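Local coordinates for protein thymidylate synthase A (Bacillus subtilis, PDB 1BKP) that catalyses the reductive methylation of dUMP to dTMP, with 5,10-methylenetetrahydrofolate as both methyl donor and reductant, at residues Trp64-Trp75 / Phe190-Met201. Sequence-based numbering, arbitrary orientation.
Sequences WKTAIKELLWIW and FNVFQYNVLQRM
L71 enters the helix 190-201 as a knob into the hole formed by Q194, V197, L198 and M201; with CG anti to its backbone N (chi1 -175°), CD2 lies 3.9 Å from L198 CB and also meets M201 SD. One turn back, where the CA atoms of A67 and Q194 come within 5.4 Å, the A67 methyl sits over the F190 ring, its CB 3.9 Å from the centroid in a CH-pi contact. The rim of that ring meets T66 CG2, while F193 packs its CE2 3.5 Å from W64 CB. In the thymidylate synthase fold the longer helix 188-206 lies along the mixed sheet, Y195 resting on V161 and T164 of strand 161-169, with the Q194 side chain about 8 Å from that of the catalytic C160. The segments 64-75 and 190-201 cross at -57°. Towards the C-terminal end of 64-75, L198 CD2 stands over the centre of the six-membered ring of W75, 3.6 Å from its centroid. The indole NE1 donates a nearly straight hydrogen bond in its own plane to Y195 OH (3.0 Å, 163°). A leucine in place of W75 would probably leave the Y195 hydroxyl without this donor and L198 CD2 without its aromatic face. At the polar edge, the buried E70 extends toward helix 190-201, bringing OE2 to 3.4 Å from F190 CE2, while OE1 accepts a hydrogen bond from W93 NE1.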
loop_
_atom_site.group_PDB
_atom_site.type_symbol
_atom_site.label_atom_id
_atom_site.label_comp_id
_atom_site.label_asym_id
_atom_site.label_seq_id
_atom_site.Cartn_x
_atom_site.Cartn_y
_atom_site.Cartn_z
ATOM N N TRP A 64 -10.571 -18.331 -14.322
ATOM C CA TRP A 64 -9.590 -18.834 -13.412
ATOM C C TRP A 64 -8.307 -19.374 -13.980
ATOM O O TRP A 64 -7.293 -19.170 -13.405
ATOM C CB TRP A 64 -10.258 -19.822 -12.470
ATOM C CG TRP A 64 -10.599 -21.154 -13.124
ATOM C CD1 TRP A 64 -11.772 -21.486 -13.807
ATOM C CD2 TRP A 64 -9.790 -22.327 -13.093
ATOM N NE1 TRP A 64 -11.716 -22.822 -14.188
ATOM C CE2 TRP A 64 -10.517 -23.357 -13.754
ATOM C CE3 TRP A 64 -8.499 -22.626 -12.569
ATOM C CZ2 TRP A 64 -9.996 -24.636 -13.892
ATOM C CZ3 TRP A 64 -7.988 -23.903 -12.701
ATOM C CH2 TRP A 64 -8.743 -24.896 -13.363
ATOM N N LYS A 65 -8.354 -20.128 -15.069
ATOM C CA LYS A 65 -7.139 -20.669 -15.708
ATOM C C LYS A 65 -6.222 -19.578 -16.231
ATOM O O LYS A 65 -5.019 -19.656 -16.068
ATOM C CB LYS A 65 -7.530 -21.591 -16.841
ATOM C CG LYS A 65 -7.961 -22.960 -16.393
ATOM C CD LYS A 65 -7.777 -23.953 -17.577
ATOM C CE LYS A 65 -8.473 -25.271 -17.360
ATOM N NZ LYS A 65 -8.558 -26.041 -18.618
ATOM N N THR A 66 -6.775 -18.628 -16.998
ATOM C CA THR A 66 -6.044 -17.467 -17.511
ATOM C C THR A 66 -5.396 -16.680 -16.343
ATOM O O THR A 66 -4.252 -16.265 -16.450
ATOM C CB THR A 66 -7.010 -16.538 -18.174
ATOM O OG1 THR A 66 -7.621 -17.311 -19.206
ATOM C CG2 THR A 66 -6.313 -15.312 -18.753
ATOM N N ALA A 67 -6.097 -16.566 -15.226
ATOM C CA ALA A 67 -5.514 -15.848 -14.059
ATOM C C ALA A 67 -4.278 -16.546 -13.538
ATOM O O ALA A 67 -3.277 -15.853 -13.198
ATOM C CB ALA A 67 -6.573 -15.736 -12.951
ATOM N N ILE A 68 -4.344 -17.900 -13.405
ATOM C CA ILE A 68 -3.174 -18.655 -12.985
ATOM C C ILE A 68 -2.061 -18.610 -14.006
ATOM O O ILE A 68 -0.885 -18.485 -13.636
ATOM C CB ILE A 68 -3.527 -20.068 -12.582
ATOM C CG1 ILE A 68 -4.508 -19.946 -11.436
ATOM C CG2 ILE A 68 -2.296 -20.892 -12.217
ATOM C CD1 ILE A 68 -5.093 -21.327 -10.974
ATOM N N LYS A 69 -2.402 -18.657 -15.296
ATOM C CA LYS A 69 -1.324 -18.528 -16.308
ATOM C C LYS A 69 -0.543 -17.223 -16.220
ATOM O O LYS A 69 0.730 -17.259 -16.314
ATOM C CB LYS A 69 -1.823 -18.793 -17.747
ATOM C CG LYS A 69 -2.174 -20.254 -18.010
ATOM C CD LYS A 69 -2.952 -20.332 -19.315
ATOM C CE LYS A 69 -3.225 -21.770 -19.695
ATOM N NZ LYS A 69 -4.101 -21.824 -20.895
ATOM N N GLU A 70 -1.279 -16.089 -16.116
ATOM C CA GLU A 70 -0.653 -14.759 -16.014
ATOM C C GLU A 70 0.121 -14.703 -14.715
ATOM O O GLU A 70 1.233 -14.213 -14.701
ATOM C CB GLU A 70 -1.713 -13.675 -16.012
ATOM C CG GLU A 70 -1.172 -12.302 -15.971
ATOM C CD GLU A 70 -2.311 -11.339 -15.774
ATOM O OE1 GLU A 70 -3.027 -11.098 -16.763
ATOM O OE2 GLU A 70 -2.619 -11.022 -14.621
ATOM N N LEU A 71 -0.432 -15.251 -13.635
ATOM C CA LEU A 71 0.359 -15.285 -12.359
ATOM C C LEU A 71 1.708 -15.987 -12.547
ATOM O O LEU A 71 2.742 -15.477 -12.146
ATOM C CB LEU A 71 -0.458 -15.983 -11.273
ATOM C CG LEU A 71 0.230 -15.955 -9.889
ATOM C CD1 LEU A 71 0.097 -14.546 -9.270
ATOM C CD2 LEU A 71 -0.389 -17.028 -9.020
ATOM N N LEU A 72 1.735 -17.159 -13.214
ATOM C CA LEU A 72 3.009 -17.894 -13.394
ATOM C C LEU A 72 4.016 -17.153 -14.278
ATOM O O LEU A 72 5.206 -17.140 -14.004
ATOM C CB LEU A 72 2.749 -19.294 -13.984
ATOM C CG LEU A 72 1.857 -20.191 -13.088
ATOM C CD1 LEU A 72 1.406 -21.515 -13.894
ATOM C CD2 LEU A 72 2.708 -20.576 -11.848
ATOM N N TRP A 73 3.507 -16.471 -15.293
ATOM C CA TRP A 73 4.325 -15.724 -16.237
ATOM C C TRP A 73 5.034 -14.603 -15.403
ATOM O O TRP A 73 6.212 -14.297 -15.611
ATOM C CB TRP A 73 3.380 -15.059 -17.270
ATOM C CG TRP A 73 4.020 -14.144 -18.248
ATOM C CD1 TRP A 73 5.071 -14.421 -19.057
ATOM C CD2 TRP A 73 3.640 -12.785 -18.544
ATOM N NE1 TRP A 73 5.385 -13.324 -19.849
ATOM C CE2 TRP A 73 4.499 -12.321 -19.567
ATOM C CE3 TRP A 73 2.656 -11.933 -18.062
ATOM C CZ2 TRP A 73 4.393 -11.048 -20.101
ATOM C CZ3 TRP A 73 2.549 -10.634 -18.607
ATOM C CH2 TRP A 73 3.389 -10.219 -19.592
ATOM N N ILE A 74 4.264 -13.850 -14.612
ATOM C CA ILE A 74 4.865 -12.782 -13.803
ATOM C C ILE A 74 5.787 -13.264 -12.623
ATOM O O ILE A 74 6.976 -12.792 -12.474
ATOM C CB ILE A 74 3.740 -11.892 -13.181
ATOM C CG1 ILE A 74 2.860 -11.218 -14.312
ATOM C CG2 ILE A 74 4.354 -10.719 -12.299
ATOM C CD1 ILE A 74 1.436 -10.743 -13.649
ATOM N N TRP A 75 5.263 -14.160 -11.800
ATOM C CA TRP A 75 5.952 -14.577 -10.569
ATOM C C TRP A 75 6.890 -15.780 -10.646
ATOM O O TRP A 75 7.879 -15.798 -9.921
ATOM C CB TRP A 75 4.919 -14.911 -9.488
ATOM C CG TRP A 75 4.306 -13.648 -8.847
ATOM C CD1 TRP A 75 3.341 -12.782 -9.367
ATOM C CD2 TRP A 75 4.733 -13.089 -7.601
ATOM N NE1 TRP A 75 3.163 -11.721 -8.490
ATOM C CE2 TRP A 75 3.989 -11.884 -7.397
ATOM C CE3 TRP A 75 5.659 -13.500 -6.629
ATOM C CZ2 TRP A 75 4.149 -11.092 -6.250
ATOM C CZ3 TRP A 75 5.815 -12.693 -5.458
ATOM C CH2 TRP A 75 5.065 -11.518 -5.291
ATOM N N PHE A 190 -10.821 -11.109 -11.266
ATOM C CA PHE A 190 -9.678 -11.861 -11.804
ATOM C C PHE A 190 -8.461 -11.693 -10.835
ATOM O O PHE A 190 -7.753 -12.655 -10.521
ATOM C CB PHE A 190 -9.378 -11.231 -13.131
ATOM C CG PHE A 190 -8.286 -11.870 -13.914
ATOM C CD1 PHE A 190 -8.559 -12.920 -14.835
ATOM C CD2 PHE A 190 -7.006 -11.358 -13.846
ATOM C CE1 PHE A 190 -7.549 -13.398 -15.651
ATOM C CE2 PHE A 190 -5.965 -11.858 -14.690
ATOM C CZ PHE A 190 -6.248 -12.859 -15.574
ATOM N N ASN A 191 -8.169 -10.447 -10.455
ATOM C CA ASN A 191 -7.023 -10.104 -9.590
ATOM C C ASN A 191 -7.128 -10.645 -8.163
ATOM O O ASN A 191 -6.161 -11.204 -7.648
ATOM C CB ASN A 191 -6.888 -8.594 -9.547
ATOM C CG ASN A 191 -6.229 -8.030 -10.779
ATOM O OD1 ASN A 191 -5.358 -8.682 -11.440
ATOM N ND2 ASN A 191 -6.593 -6.822 -11.097
ATOM N N VAL A 192 -8.347 -10.674 -7.592
ATOM C CA VAL A 192 -8.555 -11.115 -6.222
ATOM C C VAL A 192 -8.301 -12.649 -6.201
ATOM O O VAL A 192 -7.557 -13.148 -5.318
ATOM C CB VAL A 192 -9.935 -10.818 -5.786
ATOM C CG1 VAL A 192 -10.290 -11.497 -4.454
ATOM C CG2 VAL A 192 -10.088 -9.314 -5.550
ATOM N N PHE A 193 -8.859 -13.365 -7.185
ATOM C CA PHE A 193 -8.615 -14.845 -7.226
ATOM C C PHE A 193 -7.133 -15.169 -7.433
ATOM O O PHE A 193 -6.547 -15.921 -6.692
ATOM C CB PHE A 193 -9.442 -15.467 -8.375
ATOM C CG PHE A 193 -9.132 -16.954 -8.595
ATOM C CD1 PHE A 193 -9.562 -17.895 -7.687
ATOM C CD2 PHE A 193 -8.388 -17.385 -9.705
ATOM C CE1 PHE A 193 -9.264 -19.293 -7.886
ATOM C CE2 PHE A 193 -8.081 -18.745 -9.914
ATOM C CZ PHE A 193 -8.512 -19.688 -9.027
ATOM N N GLN A 194 -6.496 -14.455 -8.355
ATOM C CA GLN A 194 -5.136 -14.707 -8.769
ATOM C C GLN A 194 -4.139 -14.573 -7.612
ATOM O O GLN A 194 -3.306 -15.463 -7.442
ATOM C CB GLN A 194 -4.834 -13.724 -9.880
ATOM C CG GLN A 194 -3.435 -13.368 -10.172
ATOM C CD GLN A 194 -3.363 -12.352 -11.356
ATOM O OE1 GLN A 194 -3.050 -12.725 -12.502
ATOM N NE2 GLN A 194 -3.699 -11.130 -11.088
ATOM N N TYR A 195 -4.289 -13.560 -6.774
ATOM C CA TYR A 195 -3.341 -13.402 -5.654
ATOM C C TYR A 195 -3.570 -14.379 -4.515
ATOM O O TYR A 195 -2.606 -14.721 -3.754
ATOM C CB TYR A 195 -3.162 -11.899 -5.220
ATOM C CG TYR A 195 -2.116 -11.268 -6.089
ATOM C CD1 TYR A 195 -2.433 -10.805 -7.410
ATOM C CD2 TYR A 195 -0.769 -11.167 -5.634
ATOM C CE1 TYR A 195 -1.446 -10.257 -8.245
ATOM C CE2 TYR A 195 0.236 -10.649 -6.445
ATOM C CZ TYR A 195 -0.129 -10.191 -7.761
ATOM O OH TYR A 195 0.898 -9.710 -8.544
ATOM N N ASN A 196 -4.817 -14.859 -4.367
ATOM C CA ASN A 196 -5.046 -15.877 -3.339
ATOM C C ASN A 196 -4.352 -17.204 -3.781
ATOM O O ASN A 196 -3.752 -17.966 -2.955
ATOM C CB ASN A 196 -6.562 -16.092 -3.144
ATOM C CG ASN A 196 -6.839 -16.993 -1.974
ATOM O OD1 ASN A 196 -7.080 -18.126 -2.189
ATOM N ND2 ASN A 196 -6.643 -16.509 -0.715
ATOM N N VAL A 197 -4.369 -17.475 -5.088
ATOM C CA VAL A 197 -3.649 -18.677 -5.579
ATOM C C VAL A 197 -2.129 -18.539 -5.235
ATOM O O VAL A 197 -1.527 -19.442 -4.674
ATOM C CB VAL A 197 -3.863 -18.899 -7.124
ATOM C CG1 VAL A 197 -3.085 -20.163 -7.582
ATOM C CG2 VAL A 197 -5.331 -19.134 -7.316
ATOM N N LEU A 198 -1.586 -17.329 -5.371
ATOM C CA LEU A 198 -0.187 -17.136 -5.074
ATOM C C LEU A 198 0.035 -17.411 -3.542
ATOM O O LEU A 198 1.057 -17.981 -3.178
ATOM C CB LEU A 198 0.237 -15.694 -5.360
ATOM C CG LEU A 198 1.718 -15.389 -5.110
ATOM C CD1 LEU A 198 2.628 -16.170 -6.148
ATOM C CD2 LEU A 198 1.883 -13.821 -5.241
ATOM N N GLN A 199 -0.899 -16.982 -2.685
ATOM C CA GLN A 199 -0.767 -17.225 -1.263
ATOM C C GLN A 199 -0.653 -18.725 -1.004
ATOM O O GLN A 199 0.202 -19.165 -0.161
ATOM C CB GLN A 199 -1.963 -16.714 -0.491
ATOM C CG GLN A 199 -1.717 -16.720 1.002
ATOM C CD GLN A 199 -2.889 -16.146 1.762
ATOM O OE1 GLN A 199 -3.931 -15.941 1.175
ATOM N NE2 GLN A 199 -2.742 -15.926 3.087
ATOM N N ARG A 200 -1.619 -19.480 -1.557
ATOM C CA ARG A 200 -1.637 -20.945 -1.417
ATOM C C ARG A 200 -0.378 -21.591 -1.955
ATOM O O ARG A 200 0.171 -22.514 -1.300
ATOM C CB ARG A 200 -2.895 -21.530 -2.082
ATOM C CG ARG A 200 -4.206 -20.982 -1.339
ATOM C CD ARG A 200 -5.512 -21.396 -2.026
ATOM N NE ARG A 200 -6.593 -20.742 -1.302
ATOM C CZ ARG A 200 -7.457 -21.373 -0.525
ATOM N NH1 ARG A 200 -7.468 -22.719 -0.439
ATOM N NH2 ARG A 200 -8.354 -20.662 0.094
ATOM N N MET A 201 0.148 -21.135 -3.095
ATOM C CA MET A 201 1.394 -21.728 -3.629
ATOM C C MET A 201 2.576 -21.560 -2.680
ATOM O O MET A 201 3.326 -22.520 -2.391
ATOM C CB MET A 201 1.795 -21.044 -4.919
ATOM C CG MET A 201 0.826 -21.501 -6.102
ATOM S SD MET A 201 1.110 -20.392 -7.524
ATOM C CE MET A 201 2.701 -20.891 -8.168
#